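Local coordinates for protein triacylglycerol lipase (Clostridium botulinum, PDB 5AH1) that hydrolyses ester bonds as a zinc-binding alpha/beta-hydrolase of the triacylglycerol lipase class, and also breaks down synthetic polyesters, at residues Gly114-Thr119 against Gly165-Ile170; Thr192-Glu197 against Pro212-Gly217. All blocks are in the same frame, centred on the assembly; numbering follows the deposited sequence. Where two conformers were deposited one is given.

Interaction 1 (Gly114-Thr119 against Gly165-Ile170)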
ATOM      1  N   GLY A 114      12.934  -7.485 -19.246  1.00 19.34           N
ATOM      2  CA  GLY A 114      14.253  -7.530 -18.643  1.00 19.36           C
ATOM      3  C   GLY A 114      14.362  -6.916 -17.255  1.00 18.37           C
ATOM      4  O   GLY A 114      15.473  -6.622 -16.801  1.00 20.50           O
ATOM      5  N   HIS A 115      13.226  -6.724 -16.581  1.00 15.78           N
ATOM      6  CA  HIS A 115      13.203  -6.156 -15.238  1.00 15.56           C
ATOM      7  C   HIS A 115      12.731  -7.239 -14.275  1.00 14.55           C
ATOM      8  O   HIS A 115      11.530  -7.488 -14.150  1.00 14.66           O
ATOM      9  CB  HIS A 115      12.282  -4.937 -15.200  1.00 16.43           C
ATOM     10  CG  HIS A 115      12.540  -3.948 -16.297  1.00 17.96           C
ATOM     11  ND1 HIS A 115      13.656  -3.142 -16.326  1.00 18.88           N
ATOM     12  CD2 HIS A 115      11.814  -3.622 -17.393  1.00 18.34           C
ATOM     13  CE1 HIS A 115      13.615  -2.374 -17.402  1.00 18.71           C
ATOM     14  NE2 HIS A 115      12.506  -2.644 -18.064  1.00 19.44           N
ATOM     15  N   GLU A 116      13.682  -7.902 -13.618  1.00 14.20           N
ATOM     16  CA  GLU A 116      13.369  -8.977 -12.680  1.00 13.51           C
ATOM     17  C   GLU A 116      12.436  -8.456 -11.593  1.00 12.72           C
ATOM     18  O   GLU A 116      12.762  -7.486 -10.897  1.00 12.31           O
ATOM     19  CB  GLU A 116      14.652  -9.543 -12.065  1.00 14.32           C
ATOM     20  CG  GLU A 116      14.432 -10.808 -11.239  1.00 13.94           C
ATOM     21  CD  GLU A 116      15.689 -11.284 -10.539  1.00 15.19           C
ATOM     22  OE1 GLU A 116      16.756 -10.683 -10.756  1.00 17.12           O
ATOM     23  OE2 GLU A 116      15.624 -12.257  -9.762  1.00 15.28           O
ATOM     24  N   THR A 117      11.270  -9.088 -11.475  1.00 11.46           N
ATOM     25  CA  THR A 117      10.194  -8.595 -10.622  1.00 10.91           C
ATOM     26  C   THR A 117       9.425  -9.740  -9.979  1.00 10.50           C
ATOM     27  O   THR A 117       9.082 -10.724 -10.639  1.00 10.57           O
ATOM     28  CB  THR A 117       9.191  -7.737 -11.429  1.00 11.70           C
ATOM     29  OG1 THR A 117       9.867  -6.612 -12.002  1.00 12.20           O
ATOM     30  CG2 THR A 117       8.043  -7.220 -10.552  1.00 11.89           C
ATOM     31  N   TYR A 118       9.149  -9.563  -8.693  1.00 10.30           N
ATOM     32  CA  TYR A 118       8.328 -10.472  -7.897  1.00 10.34           C
ATOM     33  C   TYR A 118       7.195  -9.715  -7.244  1.00  9.88           C
ATOM     34  O   TYR A 118       7.232  -8.484  -7.105  1.00  9.84           O
ATOM     35  CB  TYR A 118       9.179 -11.128  -6.807  1.00 10.54           C
ATOM     36  CG  TYR A 118      10.394 -11.804  -7.357  1.00 11.80           C
ATOM     37  CD1 TYR A 118      10.297 -13.087  -7.851  1.00 12.91           C
ATOM     38  CD2 TYR A 118      11.616 -11.158  -7.438  1.00 12.78           C
ATOM     39  CE1 TYR A 118      11.375 -13.726  -8.394  1.00 13.40           C
ATOM     40  CE2 TYR A 118      12.726 -11.802  -7.987  1.00 13.64           C
ATOM     41  CZ  TYR A 118      12.594 -13.085  -8.471  1.00 13.22           C
ATOM     42  OH  TYR A 118      13.671 -13.757  -9.034  1.00 15.28           O
ATOM     43  N   THR A 119       6.199 -10.473  -6.814  1.00  9.30           N
ATOM     44  CA  THR A 119       5.040  -9.924  -6.128  1.00  9.71           C
ATOM     45  C   THR A 119       4.938 -10.576  -4.757  1.00  9.18           C
ATOM     46  O   THR A 119       4.970 -11.800  -4.645  1.00 10.29           O
ATOM     47  CB  THR A 119       3.751 -10.204  -6.917  1.00 10.08           C
ATOM     48  OG1 THR A 119       3.840  -9.580  -8.204  1.00 10.42           O
ATOM     49  CG2 THR A 119       2.530  -9.646  -6.204  1.00 11.08           C
ATOM     50  N   GLY A 165       9.016 -18.526  -0.008  1.00 12.82           N
ATOM     51  CA  GLY A 165      10.067 -17.544  -0.229  1.00 12.89           C
ATOM     52  C   GLY A 165      10.212 -17.247  -1.701  1.00 14.12           C
ATOM     53  O   GLY A 165      10.433 -18.171  -2.487  1.00 15.36           O
ATOM     54  N   ILE A 166      10.066 -15.984  -2.090  1.00 13.33           N
ATOM     55  CA  ILE A 166      10.180 -15.601  -3.507  0.51 14.33           C
ATOM     56  C   ILE A 166      11.541 -15.031  -3.880  1.00 13.71           C
ATOM     57  O   ILE A 166      11.863 -14.935  -5.057  1.00 14.78           O
ATOM     58  CB  ILE A 166       9.115 -14.574  -3.944  0.51 15.94           C
ATOM     59  CG1 ILE A 166       9.135 -13.361  -3.005  0.51 15.47           C
ATOM     60  CG2 ILE A 166       7.746 -15.243  -4.030  0.51 17.11           C
ATOM     61  CD1 ILE A 166       8.321 -12.189  -3.461  0.51 15.43           C
ATOM     62  N   TYR A 167      12.347 -14.648  -2.892  1.00 13.01           N
ATOM     63  CA  TYR A 167      13.702 -14.167  -3.195  1.00 13.27           C
ATOM     64  C   TYR A 167      14.610 -14.565  -2.047  1.00 12.63           C
ATOM     65  O   TYR A 167      15.086 -13.733  -1.275  1.00 12.63           O
ATOM     66  CB  TYR A 167      13.747 -12.660  -3.493  1.00 13.43           C
ATOM     67  CG  TYR A 167      15.005 -12.213  -4.211  1.00 13.44           C
ATOM     68  CD1 TYR A 167      15.306 -12.676  -5.496  1.00 14.05           C
ATOM     69  CD2 TYR A 167      15.886 -11.316  -3.616  1.00 13.22           C
ATOM     70  CE1 TYR A 167      16.453 -12.269  -6.149  1.00 13.47           C
ATOM     71  CE2 TYR A 167      17.039 -10.902  -4.272  1.00 13.14           C
ATOM     72  CZ  TYR A 167      17.322 -11.388  -5.539  1.00 13.25           C
ATOM     73  OH  TYR A 167      18.458 -10.982  -6.208  1.00 14.71           O
ATOM     74  N   LYS A 168      14.841 -15.870  -1.952  1.00 13.68           N
ATOM     75  CA  LYS A 168      15.419 -16.461  -0.759  1.00 14.50           C
ATOM     76  C   LYS A 168      16.860 -16.046  -0.500  1.00 15.47           C
ATOM     77  O   LYS A 168      17.326 -16.131   0.639  1.00 16.56           O
ATOM     78  CB  LYS A 168      15.327 -17.984  -0.831  1.00 16.49           C
ATOM     79  CG  LYS A 168      13.908 -18.531  -0.708  1.00 19.82           C
ATOM     80  CD  LYS A 168      13.912 -20.066  -0.602  1.00 23.75           C
ATOM     81  CE  LYS A 168      13.525 -20.730  -1.910  1.00 26.72           C
ATOM     82  NZ  LYS A 168      12.098 -20.481  -2.285  1.00 28.02           N
ATOM     83  N   ASN A 169      17.541 -15.586  -1.549  0.62 15.00           N
ATOM     84  CA  ASN A 169      18.957 -15.230  -1.475  0.62 15.12           C
ATOM     85  C   ASN A 169      19.203 -13.761  -1.116  0.62 13.97           C
ATOM     86  O   ASN A 169      20.345 -13.295  -1.129  0.62 14.25           O
ATOM     87  CB  ASN A 169      19.658 -15.580  -2.797  0.62 16.52           C
ATOM     88  CG  ASN A 169      19.023 -14.899  -4.010  0.62 17.76           C
ATOM     89  OD1 ASN A 169      17.801 -14.700  -4.072  0.62 18.84           O
ATOM     90  ND2 ASN A 169      19.856 -14.554  -4.994  0.62 18.70           N
ATOM     91  N   ILE A 170      18.134 -13.039  -0.785  1.00 13.07           N
ATOM     92  CA  ILE A 170      18.244 -11.632  -0.413  1.00 12.05           C
ATOM     93  C   ILE A 170      19.319 -11.434   0.651  1.00 12.80           C
ATOM     94  O   ILE A 170      19.459 -12.250   1.559  1.00 14.41           O
ATOM     95  CB  ILE A 170      16.882 -11.100   0.103  1.00 11.51           C
ATOM     96  CG1 ILE A 170      16.928  -9.582   0.241  1.00 11.06           C
ATOM     97  CG2 ILE A 170      16.429 -11.802   1.414  1.00 11.32           C
ATOM     98  CD1 ILE A 170      15.531  -8.961   0.404  1.00 10.81           C
TER
HETATM   99  O   HOH W   1      18.625 -11.295  -8.918  1.00 19.78           O
HETATM  100  O   HOH W   2      13.898 -16.089  -6.557  1.00 34.69           O
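The carbonyl oxygen of I166 sits over one face of the Y118 ring, 3.6 Å above its plane and displaced toward the rim, with I166 O also 3.6 Å from Y118 CE1. No direct hydrogen bond crosses between 114-119 and 165-170. Polar linkage runs through two waters instead. One donates to I166 O and, weakly, to the Y118 hydroxyl; the other donates to E116 OE1 and is also hydrogen-bonded to Y167 OH. Within its own segment Y118 OH donates to E116 OE2 at 2.6 Å, using the carboxylate's anti lone pair, which fixes hydroxyl and carboxylate beside each other. E116 reaches there as an extended chain, CG anti to the backbone N (chi1 -171°). Strand 117-120 is an outermost strand of the parallel sheet of the alpha/beta-hydrolase fold, paired with strand 80-83 through backbone bonds of Y118 to I80 and L82; the partner loop leads from strand 159-163 toward strand 176-181 and bonds through its backbone to Y138 and I139 at the end of helix 128-140. The loop packs against the side of this edge strand from which Y118 projects, at the protein surface. Its apolar part begins at I166: in the conformer given, CG1 lies between the backbone N and the carbonyl carbon (chi1 53°), and CD1 beyond it touches Y118 CB at 3.6 Å. The Y118 and Y167 rings meet obliquely, planes 41° apart, with Y118 CE2 3.7 Å from Y167 CD1. E116 OE2 approaches Y167 CE1, its carboxylate plane steeply inclined to the ring. P79 touches the side chains of E116, Y118 and Y167.

Interaction 2 (Thr192-Glu197 against Pro212-Gly217)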
ATOM      1  N   THR A 192      11.697  -1.935   6.070  1.00  7.05           N
ATOM      2  CA  THR A 192      13.040  -1.384   5.907  1.00  7.53           C
ATOM      3  C   THR A 192      13.591  -0.897   7.259  1.00  6.64           C
ATOM      4  O   THR A 192      14.752  -1.125   7.600  1.00  7.03           O
ATOM      5  CB  THR A 192      13.042  -0.266   4.848  1.00  8.67           C
ATOM      6  OG1 THR A 192      12.593  -0.808   3.597  1.00  8.25           O
ATOM      7  CG2 THR A 192      14.425   0.313   4.687  1.00  9.66           C
ATOM      8  N   GLN A 193      12.716  -0.329   8.088  1.00  7.01           N
ATOM      9  CA  GLN A 193      13.077   0.128   9.422  1.00  7.35           C
ATOM     10  C   GLN A 193      13.513  -1.050  10.293  1.00  6.97           C
ATOM     11  O   GLN A 193      14.556  -1.024  10.945  1.00  7.82           O
ATOM     12  CB  GLN A 193      11.896   0.844  10.067  1.00  7.71           C
ATOM     13  CG  GLN A 193      12.124   1.218  11.518  1.00  8.00           C
ATOM     14  CD  GLN A 193      13.147   2.300  11.699  1.00  8.94           C
ATOM     15  OE1 GLN A 193      13.320   3.179  10.844  1.00  8.76           O
ATOM     16  NE2 GLN A 193      13.855   2.233  12.813  1.00  9.53           N
ATOM     17  N   LEU A 194      12.691  -2.094  10.312  1.00  6.50           N
ATOM     18  CA  LEU A 194      12.989  -3.270  11.112  1.00  7.06           C
ATOM     19  C   LEU A 194      14.256  -3.980  10.633  1.00  7.38           C
ATOM     20  O   LEU A 194      15.106  -4.350  11.440  1.00  7.82           O
ATOM     21  CB  LEU A 194      11.793  -4.232  11.102  1.00  7.64           C
ATOM     22  CG  LEU A 194      10.591  -3.767  11.939  1.00  8.54           C
ATOM     23  CD1 LEU A 194       9.391  -4.651  11.703  1.00  9.79           C
ATOM     24  CD2 LEU A 194      10.916  -3.726  13.437  1.00  8.87           C
ATOM     25  N   LEU A 195      14.399  -4.185   9.331  1.00  7.87           N
ATOM     26  CA  LEU A 195      15.607  -4.815   8.823  1.00  8.10           C
ATOM     27  C   LEU A 195      16.845  -4.055   9.286  1.00  7.67           C
ATOM     28  O   LEU A 195      17.800  -4.644   9.777  1.00  7.82           O
ATOM     29  CB  LEU A 195      15.588  -4.906   7.294  1.00  8.22           C
ATOM     30  CG  LEU A 195      14.657  -5.972   6.708  1.00  8.41           C
ATOM     31  CD1 LEU A 195      14.543  -5.760   5.208  1.00 10.02           C
ATOM     32  CD2 LEU A 195      15.145  -7.376   7.027  1.00  9.32           C
ATOM     33  N   SER A 196      16.796  -2.734   9.177  1.00  8.06           N
ATOM     34  CA  SER A 196      17.963  -1.911   9.453  1.00  9.19           C
ATOM     35  C   SER A 196      18.260  -1.812  10.941  1.00  9.36           C
ATOM     36  O   SER A 196      19.407  -1.938  11.356  1.00 10.66           O
ATOM     37  CB  SER A 196      17.743  -0.504   8.891  1.00 10.20           C
ATOM     38  OG  SER A 196      17.535  -0.504   7.485  1.00 12.00           O
ATOM     39  N   GLU A 197      17.227  -1.582  11.744  1.00  8.89           N
ATOM     40  CA  GLU A 197      17.428  -1.244  13.153  1.00 10.13           C
ATOM     41  C   GLU A 197      16.832  -2.229  14.153  1.00 10.55           C
ATOM     42  O   GLU A 197      17.108  -2.122  15.341  1.00 11.73           O
ATOM     43  CB  GLU A 197      16.887   0.159  13.436  1.00 10.75           C
ATOM     44  CG  GLU A 197      17.591   1.248  12.649  1.00 12.06           C
ATOM     45  CD  GLU A 197      17.366   2.629  13.228  1.00 14.04           C
ATOM     46  OE1 GLU A 197      17.825   2.881  14.356  1.00 17.26           O
ATOM     47  OE2 GLU A 197      16.716   3.464  12.576  1.00 13.86           O
ATOM     48  N   PRO A 212      15.123 -13.171  12.933  1.00  8.73           N
ATOM     49  CA  PRO A 212      16.227 -12.298  12.517  1.00  8.89           C
ATOM     50  C   PRO A 212      15.750 -10.892  12.156  1.00  9.19           C
ATOM     51  O   PRO A 212      16.521  -9.932  12.284  1.00  9.27           O
ATOM     52  CB  PRO A 212      16.789 -13.014  11.290  1.00  9.63           C
ATOM     53  CG  PRO A 212      16.517 -14.486  11.573  1.00 10.50           C
ATOM     54  CD  PRO A 212      15.166 -14.486  12.262  1.00  9.32           C
ATOM     55  N   LEU A 213      14.506 -10.765  11.693  1.00  8.15           N
ATOM     56  CA  LEU A 213      13.952  -9.460  11.345  1.00  8.25           C
ATOM     57  C   LEU A 213      14.161  -8.440  12.460  1.00  8.78           C
ATOM     58  O   LEU A 213      14.417  -7.265  12.213  1.00  9.48           O
ATOM     59  CB  LEU A 213      12.460  -9.573  10.999  1.00  8.34           C
ATOM     60  CG  LEU A 213      11.750  -8.250  10.674  1.00  8.18           C
ATOM     61  CD1 LEU A 213      12.438  -7.533   9.500  1.00  8.95           C
ATOM     62  CD2 LEU A 213      10.279  -8.484  10.384  1.00  8.95           C
ATOM     63  N   PHE A 214      14.008  -8.874  13.700  1.00  8.57           N
ATOM     64  CA  PHE A 214      13.996  -7.939  14.813  1.00  8.28           C
ATOM     65  C   PHE A 214      15.384  -7.601  15.360  1.00  8.75           C
ATOM     66  O   PHE A 214      15.491  -6.779  16.270  1.00  9.92           O
ATOM     67  CB  PHE A 214      13.099  -8.468  15.943  1.00  8.64           C
ATOM     68  CG  PHE A 214      11.696  -8.783  15.496  1.00  8.78           C
ATOM     69  CD1 PHE A 214      10.941  -7.838  14.817  1.00  9.24           C
ATOM     70  CD2 PHE A 214      11.129 -10.027  15.740  1.00  8.72           C
ATOM     71  CE1 PHE A 214       9.669  -8.125  14.382  1.00  9.58           C
ATOM     72  CE2 PHE A 214       9.854 -10.312  15.303  1.00  8.65           C
ATOM     73  CZ  PHE A 214       9.128  -9.368  14.620  1.00  9.15           C
ATOM     74  N   GLU A 215      16.441  -8.211  14.820  1.00  9.47           N
ATOM     75  CA  GLU A 215      17.772  -8.007  15.388  1.00 10.28           C
ATOM     76  C   GLU A 215      18.501  -6.787  14.831  1.00 10.70           C
ATOM     77  O   GLU A 215      19.403  -6.275  15.482  1.00 12.46           O
ATOM     78  CB  GLU A 215      18.597  -9.296  15.280  1.00 12.80           C
ATOM     79  CG  GLU A 215      18.017 -10.438  16.124  1.00 13.97           C
ATOM     80  CD  GLU A 215      18.881 -11.701  16.168  1.00 15.97           C
ATOM     81  OE1 GLU A 215      19.158 -12.284  15.098  1.00 16.72           O
ATOM     82  OE2 GLU A 215      19.276 -12.130  17.277  1.00 17.70           O
ATOM     83  N   GLY A 216      18.056  -6.285  13.685  1.00 10.52           N
ATOM     84  CA  GLY A 216      18.713  -5.174  13.021  1.00 11.34           C
ATOM     85  C   GLY A 216      19.958  -5.569  12.253  1.00 11.28           C
ATOM     86  O   GLY A 216      20.357  -6.736  12.250  1.00 12.33           O
ATOM     87  N   GLY A 217      20.567  -4.585  11.602  1.00 11.88           N
ATOM     88  CA  GLY A 217      21.845  -4.748  10.937  1.00 13.17           C
ATOM     89  C   GLY A 217      21.766  -5.263   9.516  1.00 13.59           C
ATOM     90  O   GLY A 217      22.795  -5.611   8.949  1.00 14.93           O
TER
HETATM   91  O   HOH W   3      17.030  -7.059  11.144  1.00  9.48           O
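The last turn of helix 183-197 and the loop 212-217 bring the CA atoms of E197 and G216 to 4.1 Å, and G217 N donates to S196 O in a nearly straight bond of 2.9 Å (174° at the hydrogen), from above the carbonyl plane. G216 CA also makes a CA-H...O contact with L195 O. A water lies within hydrogen-bonding distance of the carbonyl oxygens of L195 and L213, with more acceptors about it than it has protons, and accepts a weak bond from G216 N. L213, with CG anti to its backbone N (chi1 177°), carries the apolar contact: its CD1 lies 3.7 Å from both L194 CB and L195 CD2, while CD2 faces L194 CD1. L213 and L195 cross at about a right angle. L194 CD2 comes to the edge of the F214 ring, near its plane, 4.3 Å from F214 CD1; that ring meets W129 of helix 128-140 at nearly parallel planes. S196 OG turns back to T192 O, which also accepts from S196 N. Helix 183-197 follows strand 176-181 across a probable GxSxG nucleophile elbow, and its far end here meets the loop that enters strand 221-227, a beta-alpha-beta connection of the alpha/beta-hydrolase fold.

How the interactions relate
From the N terminus, segment 114-119 enters strand 117-120 at an edge of the parallel sheet. The chain then passes through helix 128-140 and the antiparallel strands 142-145 and 159-163, with helix 148-154 between them, before 165-170 returns; interaction 1 thus closes a loop of 45 intervening residues. Strand 176-181 and helix 183-197 follow; interaction 2 closes a shorter loop of 14 residues, containing helix 200-204, just before strand 221-227. The two loops are in series, neither nested nor crossed. The centres of interactions 1 and 2 lie about 20 Å apart, and the two do not touch. Helix 128-140 is a shared neighbour, meeting 165-170 near its C-terminal end and 212-217 through W129, C133 and Y136; W220 touches both I170 and L195.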